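Local coordinates for protein endostatin (Mus musculus, PDB 1KOE) that inhibits angiogenesis as the C-terminal fragment of collagen XVIII and binds heparin, at residues A[6-10]-A[94-100]; A[38-43]-A[166-170]; A[111-117]-A[141-147]; A[12-17]-A[159-165]. One frame throughout, in Å; residues are numbered along the deposited sequence.

Contact 1: A[6-10]-A[94-100]; sequences LVALN and IFSFDGR
Ile94 meets the strand at Ala8, its CG2 branch resting against the methyl CB at van der Waals distance. One residue on, Phe95 O accepts the peptide N-H of Ala8 in a nearly straight bond (Ala8 N to Phe95 O 3.0 Å, 169° at the hydrogen). The same oxygen takes a water that also donates to Leu6 O, while the Phe95 ring turns off to a cation-pi contact with Lys69. Ser96 is bridged to Ala8 backbone to backbone, and its CA-H is directed at Ala8 O (CA to O 3.1 Å). This single bridge ties the loop between helix 77-80 and strand 112-114 to the end of strand 4-8, the central strand of the mixed sheet in this endostatin fold, just where the loop makes a type I turn from Ser96 to Gly99. Phe97 turns one ring face to Val7: CG1, swung anti to the backbone N (chi1 -173°), sits over the ring centre, 3.6 Å from the centroid. Leu9 CD2 reaches the edge of that ring, near its plane. Asp98 N donates to Asn10 OD1 (3.0 Å), and the Asn10 amide stacks on the Asp98 carboxylate with planes 11° apart. Ser96 OG and Arg100 NE grip Asp98 OD1 from opposite faces of the carboxylate. Arg100 completes a side-on salt bridge, with NH2 2.8 Å from Asp98 OD2; bent at chi3, it also sends NH2 to a lone pair of Asn10 O, at 2.8 Å. A second water joins Asn10 O to Arg100 NH1.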
loop_
_atom_site.group_PDB
_atom_site.type_symbol
_atom_site.label_atom_id
_atom_site.label_comp_id
_atom_site.label_asym_id
_atom_site.label_seq_id
_atom_site.Cartn_x
_atom_site.Cartn_y
_atom_site.Cartn_z
ATOM N N LEU A 6 -0.795 8.304 -3.198
ATOM C CA LEU A 6 -0.459 6.906 -2.908
ATOM C C LEU A 6 0.967 6.776 -3.458
ATOM O O LEU A 6 1.193 6.928 -4.657
ATOM C CB LEU A 6 -1.420 5.955 -3.622
ATOM C CG LEU A 6 -1.263 4.457 -3.345
ATOM C CD1 LEU A 6 -1.597 4.129 -1.914
ATOM C CD2 LEU A 6 -2.199 3.678 -4.283
ATOM N N VAL A 7 1.932 6.504 -2.582
ATOM C CA VAL A 7 3.342 6.489 -2.940
ATOM C C VAL A 7 4.054 5.284 -2.346
ATOM O O VAL A 7 3.801 4.902 -1.207
ATOM C CB VAL A 7 4.024 7.788 -2.394
ATOM C CG1 VAL A 7 5.453 7.903 -2.895
ATOM C CG2 VAL A 7 3.229 9.031 -2.810
ATOM N N ALA A 8 4.947 4.678 -3.114
ATOM C CA ALA A 8 5.672 3.512 -2.627
ATOM C C ALA A 8 6.951 3.846 -1.836
ATOM O O ALA A 8 7.635 4.858 -2.111
ATOM C CB ALA A 8 6.028 2.606 -3.811
ATOM N N LEU A 9 7.274 2.990 -0.866
ATOM C CA LEU A 9 8.526 3.134 -0.133
ATOM C C LEU A 9 9.678 2.925 -1.139
ATOM O O LEU A 9 9.531 2.202 -2.134
ATOM C CB LEU A 9 8.627 2.129 1.017
ATOM C CG LEU A 9 7.724 2.415 2.226
ATOM C CD1 LEU A 9 7.971 1.348 3.272
ATOM C CD2 LEU A 9 8.055 3.792 2.840
ATOM N N ASN A 10 10.831 3.511 -0.851
ATOM C CA ASN A 10 11.970 3.458 -1.759
ATOM C C ASN A 10 12.669 2.111 -1.920
ATOM O O ASN A 10 13.576 1.993 -2.743
ATOM C CB ASN A 10 12.976 4.560 -1.412
ATOM C CG ASN A 10 12.423 5.960 -1.668
ATOM O OD1 ASN A 10 11.604 6.170 -2.565
ATOM N ND2 ASN A 10 12.881 6.927 -0.880
ATOM N N ILE A 94 2.870 3.728 -10.496
ATOM C CA ILE A 94 3.069 4.009 -9.087
ATOM C C ILE A 94 4.539 4.324 -8.905
ATOM O O ILE A 94 5.409 3.580 -9.361
ATOM C CB ILE A 94 2.636 2.841 -8.175
ATOM C CG1 ILE A 94 1.116 2.634 -8.315
ATOM C CG2 ILE A 94 3.044 3.135 -6.709
ATOM C CD1 ILE A 94 0.546 1.555 -7.447
ATOM N N PHE A 95 4.797 5.506 -8.359
ATOM C CA PHE A 95 6.156 5.985 -8.094
ATOM C C PHE A 95 6.518 5.901 -6.604
ATOM O O PHE A 95 5.651 6.048 -5.731
ATOM C CB PHE A 95 6.293 7.460 -8.519
ATOM C CG PHE A 95 6.110 7.679 -9.980
ATOM C CD1 PHE A 95 7.185 7.563 -10.843
ATOM C CD2 PHE A 95 4.864 7.984 -10.504
ATOM C CE1 PHE A 95 7.016 7.742 -12.222
ATOM C CE2 PHE A 95 4.697 8.161 -11.868
ATOM C CZ PHE A 95 5.779 8.037 -12.725
ATOM N N SER A 96 7.801 5.673 -6.337
ATOM C CA SER A 96 8.322 5.669 -4.976
ATOM C C SER A 96 8.531 7.156 -4.611
ATOM O O SER A 96 8.423 8.033 -5.492
ATOM C CB SER A 96 9.649 4.934 -4.945
ATOM O OG SER A 96 10.578 5.555 -5.810
ATOM N N PHE A 97 8.866 7.435 -3.348
ATOM C CA PHE A 97 9.074 8.815 -2.891
ATOM C C PHE A 97 10.175 9.514 -3.678
ATOM O O PHE A 97 10.053 10.706 -3.998
ATOM C CB PHE A 97 9.394 8.855 -1.391
ATOM C CG PHE A 97 8.196 8.627 -0.521
ATOM C CD1 PHE A 97 7.262 9.651 -0.322
ATOM C CD2 PHE A 97 7.974 7.383 0.072
ATOM C CE1 PHE A 97 6.121 9.448 0.444
ATOM C CE2 PHE A 97 6.838 7.160 0.847
ATOM C CZ PHE A 97 5.902 8.197 1.034
ATOM N N ASP A 98 11.237 8.785 -4.009
ATOM C CA ASP A 98 12.329 9.382 -4.766
ATOM C C ASP A 98 12.113 9.437 -6.294
ATOM O O ASP A 98 13.071 9.656 -7.052
ATOM C CB ASP A 98 13.687 8.755 -4.392
ATOM C CG ASP A 98 13.788 7.275 -4.745
ATOM O OD1 ASP A 98 12.971 6.768 -5.539
ATOM O OD2 ASP A 98 14.708 6.609 -4.210
ATOM N N GLY A 99 10.872 9.200 -6.730
ATOM C CA GLY A 99 10.516 9.323 -8.128
ATOM C C GLY A 99 10.713 8.200 -9.110
ATOM O O GLY A 99 10.624 8.438 -10.309
ATOM N N ARG A 100 10.918 6.983 -8.646
ATOM C CA ARG A 100 11.098 5.855 -9.552
ATOM C C ARG A 100 9.810 5.069 -9.792
ATOM O O ARG A 100 9.012 4.866 -8.864
ATOM C CB ARG A 100 12.169 4.910 -9.005
ATOM C CG ARG A 100 13.585 5.472 -9.059
ATOM C CD ARG A 100 14.528 4.558 -8.307
ATOM N NE ARG A 100 14.291 4.657 -6.878
ATOM C CZ ARG A 100 14.533 3.699 -5.991
ATOM N NH1 ARG A 100 15.034 2.538 -6.374
ATOM N NH2 ARG A 100 14.267 3.905 -4.713
HETATM O O HOH W 1 3.218 7.269 -6.480
HETATM O O HOH W 2 15.892 0.989 -4.260
#

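Contact 2: A[38-43]-A[166-170]; sequences GTFRAF and LCIEN
The edge of the mixed sheet is formed here, where the outermost strand 40-42 runs antiparallel to strand 166-169 near the C-terminus of the endostatin domain, and the rings of Phe40 and Phe43 pack on Glu169 and Leu166. Arg41 and Ile168 make the hydrogen-bonded pair, Arg41 N to Ile168 O at 2.9 Å and Ile168 N to Arg41 O at 2.8 Å. Bonds from Asn170 N to Thr39 O and from Phe43 N to Leu166 O extend the ladder at its two ends. Phe40, Ala42, Cys167 and Glu169 share the face covered by helix 19-33, to which Cys167 is joined by its disulfide with Cys27. On this face the Phe40 ring receives Glu169 CB over one side, toward the rim, 4.3 Å from the centroid. Glu169 CG stands anti to the backbone N (chi1 -162°) and the chain runs on extended, which lays its carboxylate within 13° of parallel to the ring. One oxygen, OE1, is bound by His5. Arg41 and Ile168 start out on the other face, but the Arg41 chain leads away from strand 166-169 to a salt bridge of NH2 with Asp24 of helix 19-33; a water links NH1 to Asn170 OD1. Phe43 and Leu166 lie side by side, CB to CB 3.7 Å, and Ile168 CG2 approaches the Phe43 ring at its edge. At the far end another water donates to Glu169 OE2 and accepts from Gly38 N, each at 2.8 Å.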
loop_
_atom_site.group_PDB
_atom_site.type_symbol
_atom_site.label_atom_id
_atom_site.label_comp_id
_atom_site.label_asym_id
_atom_site.label_seq_id
_atom_site.Cartn_x
_atom_site.Cartn_y
_atom_site.Cartn_z
ATOM N N GLY A 38 1.813 16.124 3.763
ATOM C CA GLY A 38 0.743 15.333 4.337
ATOM C C GLY A 38 1.184 14.261 5.316
ATOM O O GLY A 38 2.384 14.002 5.487
ATOM N N THR A 39 0.194 13.627 5.942
ATOM C CA THR A 39 0.418 12.542 6.891
ATOM C C THR A 39 0.271 11.211 6.142
ATOM O O THR A 39 -0.818 10.839 5.720
ATOM C CB THR A 39 -0.599 12.597 8.055
ATOM O OG1 THR A 39 -0.553 13.897 8.669
ATOM C CG2 THR A 39 -0.268 11.527 9.108
ATOM N N PHE A 40 1.382 10.511 5.974
ATOM C CA PHE A 40 1.395 9.237 5.265
ATOM C C PHE A 40 1.471 8.051 6.198
ATOM O O PHE A 40 2.322 8.013 7.091
ATOM C CB PHE A 40 2.582 9.184 4.316
ATOM C CG PHE A 40 2.446 10.102 3.138
ATOM C CD1 PHE A 40 2.739 11.460 3.263
ATOM C CD2 PHE A 40 2.022 9.613 1.907
ATOM C CE1 PHE A 40 2.612 12.312 2.179
ATOM C CE2 PHE A 40 1.898 10.467 0.820
ATOM C CZ PHE A 40 2.194 11.816 0.959
ATOM N N ARG A 41 0.589 7.087 5.973
ATOM C CA ARG A 41 0.565 5.868 6.758
ATOM C C ARG A 41 0.743 4.665 5.819
ATOM O O ARG A 41 0.452 4.758 4.626
ATOM C CB ARG A 41 -0.746 5.791 7.542
ATOM C CG ARG A 41 -0.845 6.887 8.611
ATOM C CD ARG A 41 -1.697 6.486 9.790
ATOM N NE ARG A 41 -1.250 5.220 10.359
ATOM C CZ ARG A 41 -2.065 4.276 10.818
ATOM N NH1 ARG A 41 -3.386 4.466 10.777
ATOM N NH2 ARG A 41 -1.564 3.131 11.288
ATOM N N ALA A 42 1.284 3.563 6.330
ATOM C CA ALA A 42 1.487 2.375 5.508
ATOM C C ALA A 42 0.145 1.795 5.074
ATOM O O ALA A 42 -0.802 1.736 5.859
ATOM C CB ALA A 42 2.303 1.337 6.271
ATOM N N PHE A 43 0.077 1.405 3.799
ATOM C CA PHE A 43 -1.098 0.807 3.156
ATOM C C PHE A 43 -1.119 -0.688 3.566
ATOM O O PHE A 43 -0.753 -1.565 2.790
ATOM C CB PHE A 43 -0.911 0.969 1.624
ATOM C CG PHE A 43 -2.100 0.546 0.777
ATOM C CD1 PHE A 43 -3.202 1.392 0.604
ATOM C CD2 PHE A 43 -2.088 -0.675 0.109
ATOM C CE1 PHE A 43 -4.275 1.032 -0.241
ATOM C CE2 PHE A 43 -3.147 -1.040 -0.734
ATOM C CZ PHE A 43 -4.242 -0.179 -0.908
ATOM N N LEU A 166 3.277 0.283 0.015
ATOM C CA LEU A 166 2.741 1.610 -0.291
ATOM C C LEU A 166 2.397 2.418 0.970
ATOM O O LEU A 166 2.156 1.853 2.052
ATOM C CB LEU A 166 1.475 1.480 -1.153
ATOM C CG LEU A 166 1.627 0.679 -2.454
ATOM C CD1 LEU A 166 0.276 0.595 -3.155
ATOM C CD2 LEU A 166 2.673 1.320 -3.349
ATOM N N CYS A 167 2.364 3.739 0.805
ATOM C CA CYS A 167 2.010 4.679 1.867
ATOM C C CYS A 167 0.892 5.539 1.293
ATOM O O CYS A 167 0.959 5.966 0.129
ATOM C CB CYS A 167 3.180 5.603 2.219
ATOM S SG CYS A 167 4.707 4.762 2.706
ATOM N N ILE A 168 -0.136 5.756 2.095
ATOM C CA ILE A 168 -1.277 6.555 1.684
ATOM C C ILE A 168 -1.417 7.800 2.566
ATOM O O ILE A 168 -1.248 7.737 3.789
ATOM C CB ILE A 168 -2.614 5.702 1.713
ATOM C CG1 ILE A 168 -3.843 6.567 1.365
ATOM C CG2 ILE A 168 -2.794 4.990 3.077
ATOM C CD1 ILE A 168 -3.951 6.965 -0.095
ATOM N N GLU A 169 -1.659 8.938 1.919
ATOM C CA GLU A 169 -1.891 10.219 2.600
ATOM C C GLU A 169 -3.259 10.036 3.259
ATOM O O GLU A 169 -4.247 9.765 2.573
ATOM C CB GLU A 169 -1.930 11.314 1.551
ATOM C CG GLU A 169 -1.737 12.694 2.088
ATOM C CD GLU A 169 -1.524 13.710 0.976
ATOM O OE1 GLU A 169 -1.645 13.345 -0.214
ATOM O OE2 GLU A 169 -1.230 14.883 1.283
ATOM N N ASN A 170 -3.330 10.184 4.580
ATOM C CA ASN A 170 -4.583 9.885 5.270
ATOM C C ASN A 170 -5.693 10.919 5.306
ATOM O O ASN A 170 -6.806 10.631 5.745
ATOM C CB ASN A 170 -4.320 9.277 6.657
ATOM C CG ASN A 170 -3.937 10.309 7.700
ATOM O OD1 ASN A 170 -3.991 10.022 8.903
ATOM N ND2 ASN A 170 -3.555 11.513 7.265
HETATM O O HOH W 3 1.455 15.775 0.975
HETATM O O HOH W 4 -4.783 6.978 9.883
HETATM O O HOH W 5 1.488 -1.747 1.046
#

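Contact 3: A[111-117]-A[141-147]; sequences KSVWHGS and GQASSLL
With CG between the backbone N and the carbonyl carbon (chi1 60°), the His115 imidazole folds back over the peptide of Gln142 and Ala143. Gln142 O then lies 3.6 Å above the plane of the His115 ring, over its centre, with Ala143 N nearer the rim, while Ser144 CB comes in at the edge. Gln142 CG touches His115 CE1 at 3.5 Å; beyond it the chain bends at chi2 (78°) and carries the amide away from the ring, OE1 hydrogen-bonded to Ser127 OG. The ring is fixed at both nitrogens: ND1 accepts the N-H of Ser117 in the ring plane, and NE2 bonds to Glu153 O. Gln142 O is gripped twice, by His115 N and by Gly116 N, each at 2.9 Å. Further along, Val113 and Ser144 exchange a pair of backbone bonds, Val113 N to Ser144 O at 2.8 Å and Ser144 N to Val113 O at 2.9 Å, and Leu146 N closes the ladder on Lys111 O. Trp114 sets its edge against the neighbouring strand, CZ3 3.5 Å from Gly141 O in the ring plane, with CE3 against the Ala143 methyl. Val113 CG2 touches both methyls of Leu146, and Lys111 CB packs on Leu147 CG. A water joins Ser112 OG to Ser145 OG. This is antiparallel pairing of strand 112-114, at the edge of the three-stranded sheet, with the central strand 140-145 of the endostatin domain.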
loop_
_atom_site.group_PDB
_atom_site.type_symbol
_atom_site.label_atom_id
_atom_site.label_comp_id
_atom_site.label_asym_id
_atom_site.label_seq_id
_atom_site.Cartn_x
_atom_site.Cartn_y
_atom_site.Cartn_z
ATOM N N LYS A 111 7.028 -7.620 -8.543
ATOM C CA LYS A 111 6.002 -6.603 -8.676
ATOM C C LYS A 111 4.699 -6.857 -7.922
ATOM O O LYS A 111 3.605 -6.623 -8.456
ATOM C CB LYS A 111 5.746 -6.318 -10.154
ATOM C CG LYS A 111 7.020 -6.144 -10.967
ATOM C CD LYS A 111 7.897 -5.003 -10.462
ATOM C CE LYS A 111 9.101 -4.876 -11.377
ATOM N NZ LYS A 111 10.053 -3.827 -10.937
ATOM N N SER A 112 4.828 -7.331 -6.683
ATOM C CA SER A 112 3.678 -7.574 -5.828
ATOM C C SER A 112 3.724 -6.557 -4.687
ATOM O O SER A 112 4.786 -6.032 -4.358
ATOM C CB SER A 112 3.675 -9.009 -5.292
ATOM O OG SER A 112 3.351 -9.926 -6.334
ATOM N N VAL A 113 2.564 -6.288 -4.109
ATOM C CA VAL A 113 2.415 -5.322 -3.027
ATOM C C VAL A 113 1.796 -5.991 -1.807
ATOM O O VAL A 113 0.814 -6.738 -1.935
ATOM C CB VAL A 113 1.464 -4.176 -3.466
ATOM C CG1 VAL A 113 1.266 -3.184 -2.329
ATOM C CG2 VAL A 113 2.018 -3.470 -4.696
ATOM N N TRP A 114 2.382 -5.752 -0.636
ATOM C CA TRP A 114 1.849 -6.299 0.620
ATOM C C TRP A 114 0.608 -5.510 1.021
ATOM O O TRP A 114 0.562 -4.294 0.844
ATOM C CB TRP A 114 2.854 -6.122 1.780
ATOM C CG TRP A 114 4.049 -7.022 1.783
ATOM C CD1 TRP A 114 5.366 -6.644 1.800
ATOM C CD2 TRP A 114 4.043 -8.462 1.830
ATOM N NE1 TRP A 114 6.177 -7.760 1.864
ATOM C CE2 TRP A 114 5.391 -8.883 1.885
ATOM C CE3 TRP A 114 3.024 -9.432 1.822
ATOM C CZ2 TRP A 114 5.754 -10.245 1.934
ATOM C CZ3 TRP A 114 3.395 -10.811 1.865
ATOM C CH2 TRP A 114 4.744 -11.184 1.923
ATOM N N HIS A 115 -0.405 -6.189 1.546
ATOM C CA HIS A 115 -1.569 -5.465 2.056
ATOM C C HIS A 115 -2.237 -6.100 3.291
ATOM O O HIS A 115 -2.848 -5.392 4.083
ATOM C CB HIS A 115 -2.596 -5.110 0.962
ATOM C CG HIS A 115 -3.165 -6.295 0.237
ATOM N ND1 HIS A 115 -4.074 -7.158 0.818
ATOM C CD2 HIS A 115 -2.977 -6.742 -1.027
ATOM C CE1 HIS A 115 -4.419 -8.090 -0.062
ATOM N NE2 HIS A 115 -3.764 -7.858 -1.186
ATOM N N GLY A 116 -2.143 -7.426 3.435
ATOM C CA GLY A 116 -2.740 -8.118 4.575
ATOM C C GLY A 116 -4.235 -7.914 4.763
ATOM O O GLY A 116 -4.726 -8.072 5.883
ATOM N N SER A 117 -4.974 -7.683 3.670
ATOM C CA SER A 117 -6.416 -7.395 3.740
ATOM C C SER A 117 -7.301 -8.151 2.763
ATOM O O SER A 117 -6.822 -8.609 1.729
ATOM C CB SER A 117 -6.658 -5.909 3.450
ATOM O OG SER A 117 -5.736 -5.089 4.144
ATOM N N GLY A 141 1.398 -13.589 4.117
ATOM C CA GLY A 141 0.805 -12.270 4.143
ATOM C C GLY A 141 0.018 -12.125 2.855
ATOM O O GLY A 141 0.428 -12.650 1.816
ATOM N N GLN A 142 -1.118 -11.446 2.917
ATOM C CA GLN A 142 -1.926 -11.254 1.721
ATOM C C GLN A 142 -1.270 -10.158 0.864
ATOM O O GLN A 142 -0.957 -9.068 1.348
ATOM C CB GLN A 142 -3.367 -10.901 2.081
ATOM C CG GLN A 142 -4.386 -11.422 1.085
ATOM C CD GLN A 142 -4.667 -12.922 1.258
ATOM O OE1 GLN A 142 -3.903 -13.655 1.892
ATOM N NE2 GLN A 142 -5.780 -13.368 0.716
ATOM N N ALA A 143 -1.060 -10.468 -0.405
ATOM C CA ALA A 143 -0.385 -9.568 -1.322
ATOM C C ALA A 143 -1.113 -9.532 -2.648
ATOM O O ALA A 143 -1.998 -10.353 -2.900
ATOM C CB ALA A 143 1.062 -10.024 -1.533
ATOM N N SER A 144 -0.751 -8.561 -3.482
ATOM C CA SER A 144 -1.382 -8.391 -4.777
ATOM C C SER A 144 -0.359 -8.123 -5.876
ATOM O O SER A 144 0.576 -7.346 -5.689
ATOM C CB SER A 144 -2.345 -7.215 -4.701
ATOM O OG SER A 144 -2.997 -7.025 -5.951
ATOM N N SER A 145 -0.576 -8.721 -7.045
ATOM C CA SER A 145 0.315 -8.508 -8.161
ATOM C C SER A 145 -0.070 -7.241 -8.885
ATOM O O SER A 145 -1.164 -7.129 -9.419
ATOM C CB SER A 145 0.234 -9.657 -9.159
ATOM O OG SER A 145 1.199 -9.463 -10.180
ATOM N N LEU A 146 0.863 -6.311 -8.955
ATOM C CA LEU A 146 0.638 -5.065 -9.653
ATOM C C LEU A 146 0.592 -5.313 -11.173
ATOM O O LEU A 146 0.085 -4.476 -11.933
ATOM C CB LEU A 146 1.757 -4.089 -9.296
ATOM C CG LEU A 146 1.357 -2.650 -9.011
ATOM C CD1 LEU A 146 0.101 -2.594 -8.145
ATOM C CD2 LEU A 146 2.538 -1.979 -8.331
ATOM N N LEU A 147 1.116 -6.456 -11.616
ATOM C CA LEU A 147 1.100 -6.793 -13.035
ATOM C C LEU A 147 -0.335 -7.020 -13.511
ATOM O O LEU A 147 -0.644 -6.791 -14.680
ATOM C CB LEU A 147 1.975 -8.021 -13.329
ATOM C CG LEU A 147 3.458 -7.843 -12.976
ATOM C CD1 LEU A 147 4.190 -9.148 -13.099
ATOM C CD2 LEU A 147 4.087 -6.798 -13.835
HETATM O O HOH W 6 3.852 -9.814 -9.446
#

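Contact 4: A[12-17]-A[159-165]; sequences PLSGGM and CHNSYIV
Leu13 N donates to Tyr163 O at 2.8 Å, in the carbonyl plane, and Tyr163 N returns a bond to Leu13 O at 2.9 Å from above that carbonyl's plane. The two residues form a single antiparallel hydrogen-bonded bridge between the loop leading from strand 4-8 to helix 19-33 and the loop joining strand 155-158 to strand 166-169, and so between two connections of the endostatin fold. Leu13 O has a second donor in Trp114 NE1, from strand 112-114. Beyond the bridge, Ser14 CA-H is directed at Asn161 O (CA to O 3.0 Å, 162° at the hydrogen), and Gly15 N donates to Cys159 O at 2.9 Å. Cys159 is anchored by its disulfide to Cys129. Ser14 OG, placed between the backbone N and the carbonyl carbon (chi1 69°), accepts from Gly16 N in an ST turn and also bonds to Glu135. Gly16 is the centre of an inverse gamma turn that carries the chain round to Met17. On the other side of the bridge Pro12 lays CB against Tyr163 O, 3.4 Å away, and meets Ser162 CB more loosely. Tyr163 leaves its backbone away from the 12-17 segment, and Asn161 CB lies over one face of its ring. Val165 supplies the apolar part through CG2, which packs against Leu13 CB; the extended Met17 chain reaches the same methyl tip to tip, Met17 CE to Val165 CG2 3.7 Å.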
loop_
_atom_site.group_PDB
_atom_site.type_symbol
_atom_site.label_atom_id
_atom_site.label_comp_id
_atom_site.label_asym_id
_atom_site.label_seq_id
_atom_site.Cartn_x
_atom_site.Cartn_y
_atom_site.Cartn_z
ATOM N N PRO A 12 11.891 -2.421 -1.466
ATOM C CA PRO A 12 10.875 -3.425 -1.153
ATOM C C PRO A 12 11.169 -3.846 0.283
ATOM O O PRO A 12 12.264 -3.566 0.811
ATOM C CB PRO A 12 11.198 -4.554 -2.137
ATOM C CG PRO A 12 12.656 -4.413 -2.381
ATOM C CD PRO A 12 12.822 -2.909 -2.494
ATOM N N LEU A 13 10.200 -4.494 0.920
ATOM C CA LEU A 13 10.358 -4.968 2.284
ATOM C C LEU A 13 9.785 -6.361 2.393
ATOM O O LEU A 13 8.853 -6.714 1.672
ATOM C CB LEU A 13 9.588 -4.061 3.247
ATOM C CG LEU A 13 10.081 -2.619 3.499
ATOM C CD1 LEU A 13 9.171 -1.969 4.545
ATOM C CD2 LEU A 13 11.509 -2.624 3.988
ATOM N N SER A 14 10.368 -7.170 3.264
ATOM C CA SER A 14 9.833 -8.508 3.512
ATOM C C SER A 14 8.703 -8.289 4.537
ATOM O O SER A 14 8.430 -7.155 4.934
ATOM C CB SER A 14 10.914 -9.402 4.127
ATOM O OG SER A 14 11.221 -8.991 5.451
ATOM N N GLY A 15 8.080 -9.369 4.995
ATOM C CA GLY A 15 7.021 -9.248 5.973
ATOM C C GLY A 15 7.509 -8.810 7.350
ATOM O O GLY A 15 6.697 -8.425 8.187
ATOM N N GLY A 16 8.816 -8.919 7.605
ATOM C CA GLY A 16 9.374 -8.505 8.890
ATOM C C GLY A 16 9.721 -7.030 8.804
ATOM O O GLY A 16 10.859 -6.674 8.483
ATOM N N MET A 17 8.738 -6.175 9.098
ATOM C CA MET A 17 8.892 -4.714 8.997
ATOM C C MET A 17 8.989 -4.003 10.333
ATOM O O MET A 17 8.912 -2.772 10.378
ATOM C CB MET A 17 7.675 -4.124 8.281
ATOM C CG MET A 17 7.379 -4.731 6.926
ATOM S SD MET A 17 5.898 -3.983 6.258
ATOM C CE MET A 17 5.517 -5.104 4.880
ATOM N N CYS A 159 5.993 -14.773 3.744
ATOM C CA CYS A 159 6.495 -13.548 4.342
ATOM C C CYS A 159 7.957 -13.280 4.062
ATOM O O CYS A 159 8.456 -12.175 4.304
ATOM C CB CYS A 159 6.230 -13.566 5.840
ATOM S SG CYS A 159 4.448 -13.597 6.189
ATOM N N HIS A 160 8.659 -14.288 3.563
ATOM C CA HIS A 160 10.059 -14.123 3.256
ATOM C C HIS A 160 10.303 -13.319 1.946
ATOM O O HIS A 160 11.434 -12.916 1.648
ATOM C CB HIS A 160 10.750 -15.484 3.215
ATOM C CG HIS A 160 12.237 -15.386 3.221
ATOM N ND1 HIS A 160 12.991 -15.485 2.075
ATOM C CD2 HIS A 160 13.103 -15.159 4.230
ATOM C CE1 HIS A 160 14.267 -15.322 2.377
ATOM N NE2 HIS A 160 14.361 -15.124 3.681
ATOM N N ASN A 161 9.249 -13.121 1.159
ATOM C CA ASN A 161 9.347 -12.341 -0.072
ATOM C C ASN A 161 9.551 -10.844 0.239
ATOM O O ASN A 161 9.007 -10.327 1.223
ATOM C CB ASN A 161 8.048 -12.477 -0.879
ATOM C CG ASN A 161 7.963 -13.792 -1.638
ATOM O OD1 ASN A 161 8.670 -13.999 -2.612
ATOM N ND2 ASN A 161 7.079 -14.665 -1.203
ATOM N N SER A 162 10.297 -10.164 -0.628
ATOM C CA SER A 162 10.548 -8.722 -0.512
ATOM C C SER A 162 9.674 -8.075 -1.579
ATOM O O SER A 162 9.977 -8.167 -2.771
ATOM C CB SER A 162 12.030 -8.380 -0.748
ATOM O OG SER A 162 12.815 -8.708 0.390
ATOM N N TYR A 163 8.574 -7.466 -1.130
ATOM C CA TYR A 163 7.577 -6.843 -1.991
ATOM C C TYR A 163 7.491 -5.320 -1.783
ATOM O O TYR A 163 8.083 -4.753 -0.858
ATOM C CB TYR A 163 6.192 -7.453 -1.676
ATOM C CG TYR A 163 5.940 -8.866 -2.184
ATOM C CD1 TYR A 163 6.747 -9.441 -3.176
ATOM C CD2 TYR A 163 4.866 -9.603 -1.699
ATOM C CE1 TYR A 163 6.470 -10.718 -3.690
ATOM C CE2 TYR A 163 4.583 -10.863 -2.195
ATOM C CZ TYR A 163 5.389 -11.415 -3.189
ATOM O OH TYR A 163 5.097 -12.671 -3.661
ATOM N N ILE A 164 6.747 -4.689 -2.678
ATOM C CA ILE A 164 6.492 -3.267 -2.647
ATOM C C ILE A 164 5.571 -2.964 -1.460
ATOM O O ILE A 164 4.663 -3.739 -1.142
ATOM C CB ILE A 164 5.736 -2.833 -3.931
ATOM C CG1 ILE A 164 6.589 -3.142 -5.166
ATOM C CG2 ILE A 164 5.353 -1.340 -3.870
ATOM C CD1 ILE A 164 5.795 -3.174 -6.459
ATOM N N VAL A 165 5.836 -1.850 -0.791
ATOM C CA VAL A 165 4.989 -1.406 0.297
ATOM C C VAL A 165 4.581 0.013 -0.063
ATOM O O VAL A 165 5.445 0.839 -0.433
ATOM C CB VAL A 165 5.729 -1.419 1.653
ATOM C CG1 VAL A 165 4.828 -0.824 2.730
ATOM C CG2 VAL A 165 6.123 -2.868 2.018
#

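Contacts 1 and 2 belong to one mixed sheet, in which strands 4-8 and 166-169 are neighbours: Val7 O lies 2.7 Å from Cys167 N, probably hydrogen-bonded, and Leu9 CD2 and Phe97 CE2 both pack on Cys167 SG. Contact 4 extends this pairing, Leu9 N lying 2.9 Å from Val165 O, and its 159-165 segment runs directly into the 166-170 segment of contact 2. It also meets contact 3, with centres about 10 Å apart, through Ser112 O and Ile164 N at 2.9 Å. Contacts 2 and 3 lie on opposite sides of the chain's centre, about 16 Å apart between centres, yet meet where Leu166 CG packs on Val113 CG1.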